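Beta-agarase D (Zobellia galactanivorans, PDB 4ASM) cleaves beta-1,4 linkages in agarose as a secreted endo-acting family GH16 glycoside hydrolase, here seen as its catalytic domain, with retention of the anomeric configuration. Local coordinates at residues S154-Q159 against F315-D320; V189-P194 against F306-N311. All coordinates share one frame; numbering follows the deposited sequence.

How the interactions relate
Interaction 1 is partly buried and interaction 2 lies nearer the surface. Both draw on the long loop region between helix 291-297 and strand 320-326. Residues 315-320 pack on the hairpin turn 154-159, and residues 306-311 pack on the end of strand 183-191. Strand 159-166, which follows the turn, pairs with strand 183-191, so the two contacts are neighbours, their centres about 12 Å apart. A probable backbone hydrogen bond from Phe190 N to Thr158 O joins them. Their chemistry differs. Interaction 1 is largely polar, with a salt bridge and a carboxylate held by several donors. Interaction 2 is apolar, with one water bridging two carbonyl oxygens.

Interaction 1: S154-Q159 against F315-D320; sequences SPDDTQ and FSKEMD
Asp156 divides its carboxylate between Lys317, which it meets with OD2, and three donors of its own loop, which share OD1. Ser154 OG reaches Asp156 OD1 on the anti side at 2.8 Å. Thr158 OG1 reaches Asp156 OD1 on the syn side at 2.7 Å. Thr158 N comes from above the carboxylate plane and closes an Asx turn. Together these bonds fix the rotation of the carboxylate. Lys317 NZ takes the syn lone pair of Asp156 OD2 at 2.7 Å, a salt bridge, and also donates to Thr158 OG1 at 3.2 Å. The lysine chain is extended beyond CG and crosses Asp156 at about a right angle. Residues 154-158 connect strands 147-153 and 159-166 of the GH16 jelly roll as a hairpin, with a type I turn from Ser154 to Asp157. Strand 159-166 carries Glu160, the probable nucleophile. At the start of the turn, Ser154 CA makes a CH...O contact of 3.5 Å with Glu318 O. Pro155 CD touches the same Glu318 O at 3.4 Å. Met319 CE packs 3.8 Å from Gln159 CB. Pro155 CG lies 3.7 Å from Asp320 OD2, which is hydrogen-bonded to His61; Asp320 OD1 forms a salt bridge with Arg128.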
loop_
_atom_site.group_PDB
_atom_site.type_symbol
_atom_site.label_atom_id
_atom_site.label_comp_id
_atom_site.label_asym_id
_atom_site.label_seq_id
_atom_site.Cartn_x
_atom_site.Cartn_y
_atom_site.Cartn_z
ATOM N N SER A 154 -1.093 -9.849 -6.455
ATOM C CA SER A 154 -1.440 -11.151 -7.039
ATOM C C SER A 154 -0.312 -12.146 -6.739
ATOM O O SER A 154 0.853 -11.750 -6.668
ATOM C CB SER A 154 -1.729 -11.030 -8.545
ATOM O OG SER A 154 -0.565 -10.710 -9.272
ATOM N N PRO A 155 -0.658 -13.421 -6.500
ATOM C CA PRO A 155 0.383 -14.441 -6.256
ATOM C C PRO A 155 1.525 -14.447 -7.284
ATOM O O PRO A 155 2.664 -14.739 -6.934
ATOM C CB PRO A 155 -0.414 -15.752 -6.306
ATOM C CG PRO A 155 -1.745 -15.371 -5.779
ATOM C CD PRO A 155 -2.013 -13.958 -6.291
ATOM N N ASP A 156 1.220 -14.134 -8.549
ATOM C CA ASP A 156 2.270 -14.153 -9.577
ATOM C C ASP A 156 3.054 -12.848 -9.696
ATOM O O ASP A 156 3.905 -12.693 -10.574
ATOM C CB ASP A 156 1.704 -14.594 -10.935
ATOM C CG ASP A 156 0.932 -13.494 -11.664
ATOM O OD1 ASP A 156 0.764 -12.359 -11.143
ATOM O OD2 ASP A 156 0.477 -13.788 -12.789
ATOM N N ASP A 157 2.767 -11.903 -8.790
ATOM C CA ASP A 157 3.551 -10.663 -8.641
ATOM C C ASP A 157 3.391 -9.677 -9.828
ATOM O O ASP A 157 4.193 -8.755 -9.962
ATOM C CB ASP A 157 5.051 -10.938 -8.379
ATOM C CG ASP A 157 5.305 -11.609 -7.044
ATOM O OD1 ASP A 157 4.476 -11.451 -6.123
ATOM O OD2 ASP A 157 6.363 -12.281 -6.929
ATOM N N THR A 158 2.354 -9.850 -10.650
ATOM C CA THR A 158 2.157 -8.928 -11.798
ATOM C C THR A 158 1.196 -7.761 -11.520
ATOM O O THR A 158 1.261 -6.738 -12.182
ATOM C CB THR A 158 1.663 -9.661 -13.069
ATOM O OG1 THR A 158 0.401 -10.282 -12.834
ATOM C CG2 THR A 158 2.682 -10.720 -13.521
ATOM N N GLN A 159 0.268 -7.944 -10.583
ATOM C CA GLN A 159 -0.785 -6.955 -10.375
ATOM C C GLN A 159 -0.895 -6.641 -8.904
ATOM O O GLN A 159 -0.939 -7.552 -8.078
ATOM C CB GLN A 159 -2.124 -7.460 -10.906
ATOM C CG GLN A 159 -2.120 -7.798 -12.417
ATOM C CD GLN A 159 -3.469 -8.258 -12.972
ATOM O OE1 GLN A 159 -3.535 -8.837 -14.082
ATOM N NE2 GLN A 159 -4.527 -8.020 -12.246
ATOM N N PHE A 315 -7.010 -4.677 -14.211
ATOM C CA PHE A 315 -6.796 -5.694 -13.204
ATOM C C PHE A 315 -7.635 -6.914 -13.582
ATOM O O PHE A 315 -8.743 -6.798 -14.127
ATOM C CB PHE A 315 -7.190 -5.155 -11.833
ATOM C CG PHE A 315 -6.392 -3.952 -11.400
ATOM C CD1 PHE A 315 -5.034 -4.075 -11.080
ATOM C CD2 PHE A 315 -6.993 -2.698 -11.307
ATOM C CE1 PHE A 315 -4.291 -2.969 -10.677
ATOM C CE2 PHE A 315 -6.254 -1.566 -10.902
ATOM C CZ PHE A 315 -4.879 -1.718 -10.589
ATOM N N SER A 316 -7.108 -8.091 -13.312
ATOM C CA SER A 316 -7.810 -9.296 -13.712
ATOM C C SER A 316 -7.553 -10.463 -12.778
ATOM O O SER A 316 -8.102 -11.544 -12.992
ATOM C CB SER A 316 -7.408 -9.678 -15.142
ATOM O OG SER A 316 -6.023 -9.938 -15.251
ATOM N N LYS A 317 -6.712 -10.263 -11.761
ATOM C CA LYS A 317 -6.277 -11.382 -10.918
ATOM C C LYS A 317 -6.617 -11.179 -9.450
ATOM O O LYS A 317 -6.472 -10.063 -8.913
ATOM C CB LYS A 317 -4.774 -11.606 -11.075
ATOM C CG LYS A 317 -4.406 -12.108 -12.486
ATOM C CD LYS A 317 -2.909 -12.028 -12.773
ATOM C CE LYS A 317 -2.593 -12.630 -14.143
ATOM N NZ LYS A 317 -1.155 -12.479 -14.496
ATOM N N GLU A 318 -7.067 -12.248 -8.793
ATOM C CA GLU A 318 -7.204 -12.235 -7.336
ATOM C C GLU A 318 -5.854 -11.907 -6.680
ATOM O O GLU A 318 -4.769 -12.195 -7.221
ATOM C CB GLU A 318 -7.772 -13.548 -6.770
ATOM C CG GLU A 318 -6.838 -14.732 -6.919
ATOM C CD GLU A 318 -7.352 -16.008 -6.278
ATOM O OE1 GLU A 318 -8.424 -15.979 -5.641
ATOM O OE2 GLU A 318 -6.635 -17.028 -6.417
ATOM N N MET A 319 -5.943 -11.320 -5.492
ATOM C CA MET A 319 -4.776 -10.785 -4.803
ATOM C C MET A 319 -4.688 -11.209 -3.337
ATOM O O MET A 319 -5.707 -11.412 -2.678
ATOM C CB MET A 319 -4.775 -9.258 -4.895
ATOM C CG MET A 319 -4.669 -8.764 -6.331
ATOM S SD MET A 319 -4.501 -6.972 -6.364
ATOM C CE MET A 319 -4.634 -6.744 -8.147
ATOM N N ASP A 320 -3.457 -11.389 -2.859
ATOM C CA ASP A 320 -3.184 -11.575 -1.439
ATOM C C ASP A 320 -3.175 -10.245 -0.714
ATOM O O ASP A 320 -2.603 -9.265 -1.201
ATOM C CB ASP A 320 -1.803 -12.206 -1.250
ATOM C CG ASP A 320 -1.695 -13.578 -1.905
ATOM O OD1 ASP A 320 -2.594 -14.412 -1.663
ATOM O OD2 ASP A 320 -0.716 -13.813 -2.637
#

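Interaction 2: V189-P194 against F306-N311; sequences VFIRPP and FNYLNN
Tyr308 CG stands anti to its own carbonyl carbon (chi1 -72°), and Ile191 CG1 does the same in its residue (chi1 -50°). These torsions place Tyr308 CG and Ile191 CG1. The two side chains cross at about a right angle. Ile191 CG1 comes within 3.6 Å of Tyr308 CB. Ile191 CD1 continues in an extended chain (chi2 -173°) and lies 3.9 Å from Tyr308 CD1. Val189 meets the ring at CD2. Val189 O sits at the ring edge, in its plane, 3.6 Å from Tyr308 CD2. Val189 CG2 approaches the same Tyr308 CD2 at 4.0 Å. The second methyl of Val189 serves Leu309: Val189 CG1 is 3.7 Å from Leu309 CD1, and those side chains also cross at about a right angle. Leu309 CD2 reaches back to Val189 CB at 3.9 Å. An alanine in place of Tyr308 would probably leave Val189 CG2 and Ile191 CD1 without the ring they pack on and open a gap beside the strand end. No direct hydrogen bond joins the segments. One water bridges them instead, donating to Phe190 O at 2.7 Å and to Tyr308 O at 2.9 Å, which satisfies two carbonyl oxygens at once. The CB of Phe190 points away from residues 306-311, and its side chain touches Glu160. Arg192, which by similarity to relatives probably binds substrate, comes next in the chain after Ile191. Asp304 holds the loop: its carboxylate accepts from the backbone N of Tyr308 and of Leu309. Strand 183-191 lies between strands 159-166 and 197-199; Leu309 also touches Gln159 of the former, and Tyr308 touches Lys197 and Tyr199 of the latter.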
loop_
_atom_site.group_PDB
_atom_site.type_symbol
_atom_site.label_atom_id
_atom_site.label_comp_id
_atom_site.label_asym_id
_atom_site.label_seq_id
_atom_site.Cartn_x
_atom_site.Cartn_y
_atom_site.Cartn_z
ATOM N N VAL A 189 1.602 -2.201 -11.567
ATOM C CA VAL A 189 1.580 -3.291 -12.540
ATOM C C VAL A 189 3.023 -3.599 -12.941
ATOM O O VAL A 189 3.849 -2.689 -13.060
ATOM C CB VAL A 189 0.648 -3.018 -13.782
ATOM C CG1 VAL A 189 -0.808 -2.889 -13.335
ATOM C CG2 VAL A 189 1.101 -1.796 -14.619
ATOM N N PHE A 190 3.309 -4.884 -13.164
ATOM C CA PHE A 190 4.689 -5.329 -13.459
ATOM C C PHE A 190 4.759 -6.202 -14.686
ATOM O O PHE A 190 3.868 -6.997 -14.932
ATOM C CB PHE A 190 5.256 -6.188 -12.317
ATOM C CG PHE A 190 5.343 -5.484 -10.985
ATOM C CD1 PHE A 190 6.484 -4.778 -10.627
ATOM C CD2 PHE A 190 4.285 -5.579 -10.072
ATOM C CE1 PHE A 190 6.551 -4.129 -9.365
ATOM C CE2 PHE A 190 4.359 -4.961 -8.833
ATOM C CZ PHE A 190 5.490 -4.241 -8.489
ATOM N N ILE A 191 5.865 -6.074 -15.411
ATOM C CA ILE A 191 6.371 -7.203 -16.187
ATOM C C ILE A 191 7.413 -7.877 -15.304
ATOM O O ILE A 191 8.292 -7.221 -14.760
ATOM C CB ILE A 191 7.046 -6.782 -17.508
ATOM C CG1 ILE A 191 6.151 -5.836 -18.293
ATOM C CG2 ILE A 191 7.344 -8.035 -18.357
ATOM C CD1 ILE A 191 6.672 -5.504 -19.714
ATOM N N ARG A 192 7.286 -9.194 -15.151
ATOM C CA ARG A 192 8.223 -9.966 -14.348
ATOM C C ARG A 192 9.524 -10.167 -15.118
ATOM O O ARG A 192 9.527 -10.040 -16.344
ATOM C CB ARG A 192 7.643 -11.346 -13.996
ATOM C CG ARG A 192 6.277 -11.395 -13.311
ATOM C CD ARG A 192 6.217 -10.485 -12.113
ATOM N NE ARG A 192 7.362 -10.695 -11.235
ATOM C CZ ARG A 192 7.769 -9.831 -10.312
ATOM N NH1 ARG A 192 7.124 -8.678 -10.115
ATOM N NH2 ARG A 192 8.839 -10.129 -9.586
ATOM N N PRO A 193 10.624 -10.487 -14.413
ATOM C CA PRO A 193 11.817 -10.897 -15.155
ATOM C C PRO A 193 11.454 -11.984 -16.160
ATOM O O PRO A 193 10.574 -12.809 -15.881
ATOM C CB PRO A 193 12.711 -11.470 -14.061
ATOM C CG PRO A 193 12.366 -10.645 -12.859
ATOM C CD PRO A 193 10.867 -10.506 -12.956
ATOM N N PRO A 194 12.157 -12.028 -17.304
ATOM C CA PRO A 194 13.374 -11.267 -17.635
ATOM C C PRO A 194 13.229 -9.775 -17.952
ATOM O O PRO A 194 14.164 -8.996 -17.684
ATOM C CB PRO A 194 13.920 -12.005 -18.863
ATOM C CG PRO A 194 12.730 -12.683 -19.492
ATOM C CD PRO A 194 11.783 -12.993 -18.360
ATOM N N PHE A 306 1.625 1.629 -20.122
ATOM C CA PHE A 306 2.638 1.020 -21.009
ATOM C C PHE A 306 2.365 -0.446 -21.387
ATOM O O PHE A 306 3.243 -1.108 -21.942
ATOM C CB PHE A 306 4.030 1.219 -20.415
ATOM C CG PHE A 306 4.279 2.619 -19.956
ATOM C CD1 PHE A 306 4.100 3.685 -20.833
ATOM C CD2 PHE A 306 4.655 2.890 -18.649
ATOM C CE1 PHE A 306 4.303 5.012 -20.414
ATOM C CE2 PHE A 306 4.866 4.216 -18.222
ATOM C CZ PHE A 306 4.711 5.273 -19.116
ATOM N N ASN A 307 1.162 -0.924 -21.085
ATOM C CA ASN A 307 0.699 -2.243 -21.523
ATOM C C ASN A 307 1.525 -3.380 -20.948
ATOM O O ASN A 307 1.737 -4.416 -21.606
ATOM C CB ASN A 307 0.673 -2.321 -23.057
ATOM C CG ASN A 307 -0.173 -3.461 -23.559
ATOM O OD1 ASN A 307 -1.188 -3.809 -22.960
ATOM N ND2 ASN A 307 0.247 -4.072 -24.671
ATOM N N TYR A 308 1.976 -3.205 -19.707
ATOM C CA TYR A 308 2.801 -4.229 -19.049
ATOM C C TYR A 308 2.042 -5.551 -18.892
ATOM O O TYR A 308 2.650 -6.637 -18.924
ATOM C CB TYR A 308 3.250 -3.742 -17.665
ATOM C CG TYR A 308 4.295 -2.652 -17.671
ATOM C CD1 TYR A 308 4.884 -2.201 -18.863
ATOM C CD2 TYR A 308 4.683 -2.039 -16.472
ATOM C CE1 TYR A 308 5.841 -1.171 -18.844
ATOM C CE2 TYR A 308 5.607 -1.040 -16.441
ATOM C CZ TYR A 308 6.200 -0.590 -17.626
ATOM O OH TYR A 308 7.120 0.420 -17.528
ATOM N N LEU A 309 0.728 -5.475 -18.699
ATOM C CA LEU A 309 -0.101 -6.666 -18.450
ATOM C C LEU A 309 -0.538 -7.354 -19.740
ATOM O O LEU A 309 -1.029 -8.506 -19.712
ATOM C CB LEU A 309 -1.331 -6.330 -17.593
ATOM C CG LEU A 309 -1.046 -5.674 -16.235
ATOM C CD1 LEU A 309 -2.346 -5.449 -15.494
ATOM C CD2 LEU A 309 -0.060 -6.528 -15.395
ATOM N N ASN A 310 -0.395 -6.632 -20.852
ATOM C CA ASN A 310 -0.894 -7.087 -22.156
ATOM C C ASN A 310 -2.287 -7.724 -22.066
ATOM O O ASN A 310 -2.528 -8.807 -22.625
ATOM C CB ASN A 310 0.104 -8.056 -22.809
ATOM C CG ASN A 310 -0.152 -8.220 -24.293
ATOM O OD1 ASN A 310 -0.646 -7.307 -24.952
ATOM N ND2 ASN A 310 0.183 -9.391 -24.825
ATOM N N ASN A 311 -3.210 -7.063 -21.367
ATOM C CA ASN A 311 -4.493 -7.676 -21.051
ATOM C C ASN A 311 -5.684 -6.736 -21.190
ATOM O O ASN A 311 -6.757 -7.005 -20.645
ATOM C CB ASN A 311 -4.454 -8.293 -19.629
ATOM C CG ASN A 311 -4.622 -7.257 -18.521
ATOM O OD1 ASN A 311 -4.513 -6.051 -18.764
ATOM N ND2 ASN A 311 -4.859 -7.720 -17.301
HETATM O O HOH W 1 2.971 -8.626 -16.901
#